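Inosine-uridine preferring nucleoside hydrolase family protein (Bacillus anthracis, PDB 2C40) belongs to the inosine-uridine preferring nucleoside hydrolase family and holds a calcium ion together with alpha-D-ribofuranose in one pocket. Local coordinates at residues S33-D38 / T125-D130; P43-S48 / V62-S67; L148-G153 / W172-D177. One frame throughout, in Å; residues are numbered along the deposited sequence.

Contact 1: S33-D38 / T125-D130. With CA (calcium ion), chain C; RIB (alpha-D-ribofuranose), chain D.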
loop_
_atom_site.group_PDB
_atom_site.type_symbol
_atom_site.label_atom_id
_atom_site.label_comp_id
_atom_site.label_asym_id
_atom_site.label_seq_id
_atom_site.Cartn_x
_atom_site.Cartn_y
_atom_site.Cartn_z
ATOM N N SER A 33 4.672 18.194 14.637
ATOM C CA SER A 33 5.819 17.321 14.892
ATOM C C SER A 33 5.503 15.835 14.746
ATOM O O SER A 33 4.348 15.386 14.846
ATOM C CB SER A 33 6.416 17.637 16.262
ATOM O OG SER A 33 5.431 17.603 17.250
ATOM N N VAL A 34 6.543 15.073 14.423
ATOM C CA VAL A 34 6.356 13.661 14.091
ATOM C C VAL A 34 7.117 12.836 15.095
ATOM O O VAL A 34 8.290 13.073 15.313
ATOM C CB VAL A 34 6.844 13.322 12.662
ATOM C CG1 VAL A 34 6.566 11.838 12.303
ATOM C CG2 VAL A 34 6.240 14.271 11.644
ATOM N N ILE A 35 6.443 11.843 15.663
ATOM C CA ILE A 35 7.113 10.869 16.535
ATOM C C ILE A 35 7.155 9.508 15.812
ATOM O O ILE A 35 6.158 9.065 15.234
ATOM C CB ILE A 35 6.479 10.798 18.000
ATOM C CG1 ILE A 35 7.376 9.970 18.930
ATOM C CG2 ILE A 35 5.014 10.288 17.967
ATOM C CD1 ILE A 35 6.864 9.854 20.337
ATOM N N PRO A 36 8.335 8.858 15.793
ATOM C CA PRO A 36 8.488 7.596 15.070
ATOM C C PRO A 36 7.902 6.349 15.790
ATOM O O PRO A 36 8.611 5.393 16.088
ATOM C CB PRO A 36 10.021 7.537 14.857
ATOM C CG PRO A 36 10.568 8.130 16.055
ATOM C CD PRO A 36 9.626 9.306 16.363
ATOM N N ALA A 37 6.596 6.366 16.038
ATOM C CA ALA A 37 5.946 5.301 16.784
ATOM C C ALA A 37 5.309 4.350 15.758
ATOM O O ALA A 37 5.914 3.331 15.421
ATOM C CB ALA A 37 4.942 5.864 17.770
ATOM N N ASP A 38 4.138 4.684 15.225
ATOM C CA ASP A 38 3.537 3.863 14.162
ATOM C C ASP A 38 4.038 4.260 12.769
ATOM O O ASP A 38 3.286 4.288 11.801
ATOM C CB ASP A 38 2.039 3.971 14.239
ATOM C CG ASP A 38 1.337 2.892 13.496
ATOM O OD1 ASP A 38 0.153 3.125 13.240
ATOM O OD2 ASP A 38 1.948 1.866 13.147
ATOM N N THR A 125 -2.090 12.395 18.132
ATOM C CA THR A 125 -2.647 11.242 17.526
ATOM C C THR A 125 -1.702 10.021 17.490
ATOM O O THR A 125 -2.109 8.973 17.015
ATOM C CB THR A 125 -3.250 11.540 16.129
ATOM O OG1 THR A 125 -2.256 11.999 15.193
ATOM C CG2 THR A 125 -4.354 12.545 16.250
ATOM N N GLY A 126 -0.510 10.150 18.064
ATOM C CA GLY A 126 0.346 9.048 18.437
ATOM C C GLY A 126 0.502 9.004 19.971
ATOM O O GLY A 126 -0.279 9.615 20.700
ATOM N N PRO A 127 1.518 8.269 20.475
ATOM C CA PRO A 127 1.902 8.236 21.888
ATOM C C PRO A 127 2.168 9.619 22.495
ATOM O O PRO A 127 2.371 10.573 21.743
ATOM C CB PRO A 127 3.210 7.458 21.823
ATOM C CG PRO A 127 3.047 6.549 20.667
ATOM C CD PRO A 127 2.392 7.416 19.668
ATOM N N LEU A 128 2.248 9.707 23.825
ATOM C CA LEU A 128 2.359 10.990 24.506
ATOM C C LEU A 128 3.769 11.405 24.876
ATOM O O LEU A 128 3.936 12.408 25.525
ATOM C CB LEU A 128 1.497 10.980 25.766
ATOM C CG LEU A 128 -0.006 11.145 25.531
ATOM C CD1 LEU A 128 -0.704 10.822 26.846
ATOM C CD2 LEU A 128 -0.330 12.557 25.051
ATOM N N THR A 129 4.791 10.689 24.438
ATOM C CA THR A 129 6.122 10.888 25.029
ATOM C C THR A 129 6.796 12.234 24.723
ATOM O O THR A 129 7.478 12.769 25.606
ATOM C CB THR A 129 7.066 9.641 24.963
ATOM O OG1 THR A 129 8.425 9.976 24.576
ATOM C CG2 THR A 129 6.508 8.523 24.221
ATOM N N ASP A 130 6.525 12.842 23.556
ATOM C CA ASP A 130 7.055 14.219 23.322
ATOM C C ASP A 130 6.455 15.237 24.320
ATOM O O ASP A 130 7.130 16.208 24.734
ATOM C CB ASP A 130 6.803 14.727 21.884
ATOM C CG ASP A 130 7.678 14.042 20.821
ATOM O OD1 ASP A 130 8.824 13.631 21.102
ATOM O OD2 ASP A 130 7.198 13.944 19.660
HETATM CA CA CA C . -1.579 7.517 15.030
HETATM O O5 RIB D . -4.275 2.450 18.738
HETATM C C5 RIB D . -4.741 3.209 17.587
HETATM C C4 RIB D . -3.541 3.952 16.995
HETATM O O4 RIB D . -2.648 2.945 16.475
HETATM C C3 RIB D . -3.790 4.993 15.884
HETATM O O3 RIB D . -3.525 6.326 16.431
HETATM C C2 RIB D . -2.910 4.531 14.640
HETATM O O2 RIB D . -2.015 5.449 13.856
HETATM C C1 RIB D . -2.092 3.336 15.193
HETATM O O HOH W 1 -0.640 5.808 16.548
#
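Ala37 and Pro127 meet where two loops converge beside a calcium ion: the methyl CB of Ala37 lies 3.5 Å from Pro127 CG and equally near CD, so that it rests against the CG-CD bond of the pyrrolidine ring. Ile35 fills the next part of the interface with both its branches. Its CG1 stands anti to the backbone N (chi1 -169°), and an extended chi2 carries CD1 on to the methyl CG2 of Thr129, 4.1 Å away, the two side chains crossing at about a right angle. The other branch, CG2, takes the crowded position between backbone N and carbonyl carbon and approaches Pro127 CD at 4.2 Å. Asp130 slides past Ile35 in the opposite direction and brings OD2 to 3.6 Å from Ile35 CB, a contact of carboxylate with hydrocarbon; its OD1 is hydrogen-bonded to the hydroxyls of Ser65 and Ser67. The setting is that of an open alpha/beta sheet with its site at the C-terminal ends of parallel strands: 33-38 runs out of strand 27-34, while the facing segment, 125-130, follows strand 120-124 and enters helix 129-137, with Leu128 at the N-cap position. Pro36 is the centre of an inverse gamma turn between Ile35 and Ala37. Beyond that turn, Asp38 has CG anti to its backbone N (chi1 -163°), and OD1 lies 3.0 Å from C1 of the ribofuranose. From the facing loop, the carbonyl O of Thr125 binds the calcium ion at 2.5 Å, alongside O2 and O3 of the sugar, a water, and the carboxylates of Asp9, Asp14 and Asp247.

Contact 2: P43-S48 / V62-S67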
loop_
_atom_site.group_PDB
_atom_site.type_symbol
_atom_site.label_atom_id
_atom_site.label_comp_id
_atom_site.label_asym_id
_atom_site.label_seq_id
_atom_site.Cartn_x
_atom_site.Cartn_y
_atom_site.Cartn_z
ATOM N N PRO A 43 10.085 8.796 6.099
ATOM C CA PRO A 43 8.891 8.970 5.243
ATOM C C PRO A 43 7.760 9.786 5.848
ATOM O O PRO A 43 7.016 10.414 5.109
ATOM C CB PRO A 43 8.437 7.516 4.973
ATOM C CG PRO A 43 8.932 6.778 6.129
ATOM C CD PRO A 43 10.320 7.371 6.350
ATOM N N ALA A 44 7.589 9.749 7.166
ATOM C CA ALA A 44 6.542 10.502 7.837
ATOM C C ALA A 44 6.840 12.029 7.838
ATOM O O ALA A 44 5.918 12.884 7.677
ATOM C CB ALA A 44 6.396 9.992 9.287
ATOM N N MET A 45 8.111 12.359 8.090
ATOM C CA MET A 45 8.578 13.738 7.983
ATOM C C MET A 45 8.349 14.232 6.593
ATOM O O MET A 45 7.700 15.250 6.429
ATOM C CB MET A 45 10.068 13.835 8.294
ATOM C CG MET A 45 10.344 13.790 9.720
ATOM S SD MET A 45 9.706 15.256 10.577
ATOM C CE MET A 45 9.723 14.445 12.090
ATOM N N SER A 46 8.860 13.499 5.578
ATOM C CA SER A 46 8.698 13.961 4.181
ATOM C C SER A 46 7.237 14.105 3.842
ATOM O O SER A 46 6.849 15.119 3.300
ATOM C CB SER A 46 9.259 13.022 3.119
ATOM O OG SER A 46 10.510 12.525 3.464
ATOM N N ALA A 47 6.438 13.069 4.117
ATOM C CA ALA A 47 5.008 13.096 3.770
ATOM C C ALA A 47 4.268 14.296 4.377
ATOM O O ALA A 47 3.473 14.962 3.670
ATOM C CB ALA A 47 4.309 11.753 4.159
ATOM N N SER A 48 4.545 14.576 5.652
ATOM C CA SER A 48 3.998 15.796 6.348
ATOM C C SER A 48 4.401 17.097 5.660
ATOM O O SER A 48 3.566 17.966 5.430
ATOM C CB SER A 48 4.483 15.889 7.801
ATOM O OG SER A 48 4.190 14.696 8.480
ATOM N N VAL A 62 7.950 21.416 10.370
ATOM C CA VAL A 62 7.699 20.100 10.944
ATOM C C VAL A 62 8.940 19.691 11.744
ATOM O O VAL A 62 10.035 19.643 11.185
ATOM C CB VAL A 62 7.361 19.041 9.848
ATOM C CG1 VAL A 62 6.973 17.718 10.445
ATOM C CG2 VAL A 62 6.219 19.529 8.971
ATOM N N ALA A 63 8.760 19.414 13.043
ATOM C CA ALA A 63 9.841 18.967 13.883
ATOM C C ALA A 63 9.870 17.456 14.009
ATOM O O ALA A 63 8.832 16.794 14.088
ATOM C CB ALA A 63 9.719 19.587 15.253
ATOM N N ALA A 64 11.076 16.921 14.068
ATOM C CA ALA A 64 11.319 15.517 14.296
ATOM C C ALA A 64 11.544 15.223 15.772
ATOM O O ALA A 64 12.411 15.851 16.401
ATOM C CB ALA A 64 12.576 15.084 13.460
ATOM N N SER A 65 10.795 14.252 16.303
ATOM C CA SER A 65 11.017 13.756 17.660
ATOM C C SER A 65 12.307 12.964 17.785
ATOM O O SER A 65 12.778 12.397 16.811
ATOM C CB SER A 65 9.862 12.843 18.087
ATOM O OG SER A 65 10.088 12.338 19.371
ATOM N N ASN A 66 12.922 12.975 18.970
ATOM C CA ASN A 66 14.009 12.018 19.249
ATOM C C ASN A 66 13.592 11.142 20.415
ATOM O O ASN A 66 14.408 10.446 21.030
ATOM C CB ASN A 66 15.421 12.659 19.389
ATOM C CG ASN A 66 15.533 13.692 20.517
ATOM O OD1 ASN A 66 16.582 14.335 20.653
ATOM N ND2 ASN A 66 14.505 13.844 21.329
ATOM N N SER A 67 12.281 11.132 20.657
ATOM C CA SER A 67 11.698 10.282 21.686
ATOM C C SER A 67 11.811 8.854 21.234
ATOM O O SER A 67 11.764 8.547 20.027
ATOM C CB SER A 67 10.261 10.653 21.958
ATOM O OG SER A 67 10.155 11.899 22.670
#
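Met45 reaches from its helix to the strand Val62-Ala64 and carries most of the contact. From CB, which points neither at the strand nor away from it, CG is set anti to the carbonyl carbon (chi1 -78°). A bend at chi2 (-67°) then places SD 3.7 Å from Val62 CG1, Met45 and Val62 sliding past each other in opposite directions. The terminal CE arrives beside the carbonyl O of Ala63 and the methyl of Ala64, but its modelled position is too close to Ala64 to be trusted in detail. One turn further along, Ser48 CB packs 4.1 Å from Val62 CG1, with CG2 of the same valine almost as near. Its hydroxyl turns back to its own helix: OG donates to Ala44 O at 2.6 Å, while the backbone N of Ser48 reaches that oxygen from the opposite face of the carbonyl plane. Ser48 OG is also hydrogen-bonded to His8 NE2. The helix and strand segments run nearly antiparallel, at 173° with axes 9.2 Å apart, as expected in a beta-alpha-beta crossover. Here helix 41-55 links parallel strands 27-34 and 62-64, with Val34 of the former touching Met45, Ser48 and Val62, and helix 80-85 packing against Pro43, Ser46 and Ala47.

Contact 3: L148-G153 / W172-D177. With RIB (alpha-D-ribofuranose), chain D.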
loop_
_atom_site.group_PDB
_atom_site.type_symbol
_atom_site.label_atom_id
_atom_site.label_comp_id
_atom_site.label_asym_id
_atom_site.label_seq_id
_atom_site.Cartn_x
_atom_site.Cartn_y
_atom_site.Cartn_z
ATOM N N LEU A 148 -5.618 19.228 26.050
ATOM C CA LEU A 148 -5.053 18.132 25.249
ATOM C C LEU A 148 -6.235 17.342 24.686
ATOM O O LEU A 148 -7.078 16.916 25.427
ATOM C CB LEU A 148 -4.208 17.214 26.169
ATOM C CG LEU A 148 -3.103 16.275 25.675
ATOM C CD1 LEU A 148 -2.929 15.022 26.589
ATOM C CD2 LEU A 148 -3.162 15.897 24.272
ATOM N N VAL A 149 -6.246 17.136 23.380
ATOM C CA VAL A 149 -7.088 16.141 22.748
ATOM C C VAL A 149 -6.189 15.030 22.259
ATOM O O VAL A 149 -5.286 15.245 21.495
ATOM C CB VAL A 149 -7.945 16.726 21.601
ATOM C CG1 VAL A 149 -8.985 15.697 21.110
ATOM C CG2 VAL A 149 -8.659 18.000 22.106
ATOM N N TRP A 150 -6.454 13.827 22.743
ATOM C CA TRP A 150 -5.612 12.678 22.501
ATOM C C TRP A 150 -6.428 11.458 22.086
ATOM O O TRP A 150 -7.450 11.111 22.693
ATOM C CB TRP A 150 -4.779 12.377 23.761
ATOM C CG TRP A 150 -3.794 11.234 23.640
ATOM C CD1 TRP A 150 -2.865 11.019 22.634
ATOM C CD2 TRP A 150 -3.661 10.152 24.549
ATOM N NE1 TRP A 150 -2.179 9.869 22.874
ATOM C CE2 TRP A 150 -2.635 9.311 24.044
ATOM C CE3 TRP A 150 -4.309 9.805 25.744
ATOM C CZ2 TRP A 150 -2.231 8.142 24.694
ATOM C CZ3 TRP A 150 -3.921 8.633 26.394
ATOM C CH2 TRP A 150 -2.896 7.804 25.849
ATOM N N MET A 151 -5.920 10.807 21.040
ATOM C CA MET A 151 -6.303 9.474 20.679
ATOM C C MET A 151 -5.513 8.491 21.529
ATOM O O MET A 151 -4.312 8.263 21.346
ATOM C CB MET A 151 -6.048 9.218 19.185
ATOM C CG MET A 151 -6.832 7.962 18.634
ATOM S SD MET A 151 -6.224 6.319 19.142
ATOM C CE MET A 151 -7.700 5.589 19.771
ATOM N N GLY A 152 -6.189 7.878 22.466
ATOM C CA GLY A 152 -5.555 6.875 23.317
ATOM C C GLY A 152 -6.566 6.230 24.243
ATOM O O GLY A 152 -7.685 6.742 24.460
ATOM N N GLY A 153 -6.180 5.059 24.738
ATOM C CA GLY A 153 -6.885 4.379 25.816
ATOM C C GLY A 153 -8.078 3.591 25.348
ATOM O O GLY A 153 -8.475 3.690 24.190
ATOM N N TRP A 172 -2.896 0.916 21.856
ATOM C CA TRP A 172 -1.522 1.090 21.360
ATOM C C TRP A 172 -0.799 2.396 21.680
ATOM O O TRP A 172 0.403 2.379 21.995
ATOM C CB TRP A 172 -1.449 0.811 19.817
ATOM C CG TRP A 172 -0.915 -0.560 19.519
ATOM C CD1 TRP A 172 -1.611 -1.638 19.053
ATOM C CD2 TRP A 172 0.412 -1.012 19.759
ATOM N NE1 TRP A 172 -0.784 -2.722 18.941
ATOM C CE2 TRP A 172 0.466 -2.365 19.381
ATOM C CE3 TRP A 172 1.585 -0.386 20.216
ATOM C CZ2 TRP A 172 1.634 -3.116 19.491
ATOM C CZ3 TRP A 172 2.736 -1.116 20.308
ATOM C CH2 TRP A 172 2.759 -2.471 19.949
ATOM N N ASN A 173 -1.445 3.546 21.495
ATOM C CA ASN A 173 -0.776 4.816 21.819
ATOM C C ASN A 173 -0.352 4.896 23.297
ATOM O O ASN A 173 0.711 5.447 23.603
ATOM C CB ASN A 173 -1.613 6.038 21.395
ATOM C CG ASN A 173 -1.666 6.219 19.861
ATOM O OD1 ASN A 173 -0.825 5.684 19.130
ATOM N ND2 ASN A 173 -2.620 7.020 19.386
ATOM N N SER A 174 -1.174 4.352 24.199
ATOM C CA SER A 174 -0.814 4.240 25.612
ATOM C C SER A 174 0.274 3.198 25.828
ATOM O O SER A 174 1.266 3.464 26.492
ATOM C CB SER A 174 -2.010 3.854 26.485
ATOM O OG SER A 174 -3.158 4.593 26.131
ATOM N N PHE A 175 0.068 2.010 25.285
ATOM C CA PHE A 175 1.049 0.926 25.414
ATOM C C PHE A 175 2.480 1.308 24.952
ATOM O O PHE A 175 3.427 0.920 25.574
ATOM C CB PHE A 175 0.536 -0.289 24.652
ATOM C CG PHE A 175 1.388 -1.540 24.801
ATOM C CD1 PHE A 175 1.508 -2.159 26.033
ATOM C CD2 PHE A 175 2.015 -2.110 23.694
ATOM C CE1 PHE A 175 2.258 -3.290 26.192
ATOM C CE2 PHE A 175 2.795 -3.264 23.817
ATOM C CZ PHE A 175 2.909 -3.880 25.053
ATOM N N TRP A 176 2.607 2.103 23.895
ATOM C CA TRP A 176 3.927 2.472 23.357
ATOM C C TRP A 176 4.802 3.098 24.396
ATOM O O TRP A 176 6.014 2.866 24.391
ATOM C CB TRP A 176 3.814 3.421 22.182
ATOM C CG TRP A 176 5.068 3.584 21.276
ATOM C CD1 TRP A 176 5.421 2.791 20.258
ATOM C CD2 TRP A 176 6.015 4.678 21.272
ATOM N NE1 TRP A 176 6.548 3.241 19.659
ATOM C CE2 TRP A 176 6.925 4.419 20.240
ATOM C CE3 TRP A 176 6.165 5.855 22.039
ATOM C CZ2 TRP A 176 7.971 5.282 19.914
ATOM C CZ3 TRP A 176 7.236 6.700 21.740
ATOM C CH2 TRP A 176 8.125 6.394 20.669
ATOM N N ASP A 177 4.193 3.894 25.288
ATOM C CA ASP A 177 4.901 4.517 26.400
ATOM C C ASP A 177 3.910 4.850 27.547
ATOM O O ASP A 177 3.360 5.981 27.620
ATOM C CB ASP A 177 5.597 5.775 25.904
ATOM C CG ASP A 177 6.528 6.351 26.935
ATOM O OD1 ASP A 177 6.487 5.817 28.046
ATOM O OD2 ASP A 177 7.321 7.276 26.630
HETATM O O5 RIB D . -4.275 2.450 18.738
HETATM C C5 RIB D . -4.741 3.209 17.587
HETATM C C4 RIB D . -3.541 3.952 16.995
HETATM O O4 RIB D . -2.648 2.945 16.475
HETATM C C3 RIB D . -3.790 4.993 15.884
HETATM O O3 RIB D . -3.525 6.326 16.431
HETATM C C2 RIB D . -2.910 4.531 14.640
HETATM O O2 RIB D . -2.015 5.449 13.856
HETATM C C1 RIB D . -2.092 3.336 15.193
#
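Asn173 joins its short helix to the end of strand 145-151 by a nearly straight hydrogen bond, ND2 donating to Met151 O at 2.9 Å with an N-H...O angle of 172°. The acceptor lies in the plane of the Asn173 amide, whereas the donor stands above the plane of the Met151 carbonyl. The same nitrogen donates to O3 of the ribofuranose at 3.2 Å along a more bent path (141°), and it is hydrogen-bonded to Thr125 O as well. CG of Asn173 lies anti to its own carbonyl carbon, beside the backbone N. Gly153 N bonds to Glu171 OE2, as does Ser174 OG in the conformer described, so one carboxylate oxygen connects the helix with the loop after the strand. The indole NE1 of Trp150 is hydrogen-bonded to Gly126 O.

Among the van der Waals contacts, Trp150 and Asn173 slide past each other in opposite directions, the indole and amide planes 30° apart, with Trp150 CZ2 4.0 Å from Asn173 CB. In that same conformer Ser174 OG lies oblique to the indole, 3.2 Å from Trp150 CH2, and Gly152 CA covers one indole face toward its rim. Met151 crosses Asn173 at about a right angle, its SD 3.7 Å from ND2 and close to C5 of the sugar, while Trp172 CB lies near O5.

Asn173 thus stands where protein framework and pocket meet: the two N-H groups of its amide serve three acceptors, so one hydrogen is probably shared, and the main-chain oxygens, one of them the calcium ligand of Thr125, would restrict the amide's rotation.

All three contacts are buried and draw on one mixed sheet, but their chemistry changes with distance from the calcium site. Contact 2, farthest from the centre of the chain, is apolar packing of a crossover helix on the outermost strand 62-64. Contacts 1 and 3 lie at the strand ends that form the pocket, and both touch the ribofuranose: contact 1 adds a metal ligand to apolar packing, contact 3 combines an amide hydrogen bond with packing on an indole. Contact 1 stands between the others. Strand 27-34 is the sheet neighbour of strand 62-64, and Val34 packs on Met45; on its other flank Thr129 and Pro127 touch Trp176 of 172-177. Contacts 2 and 3, with centres about 18 Å apart, barely meet.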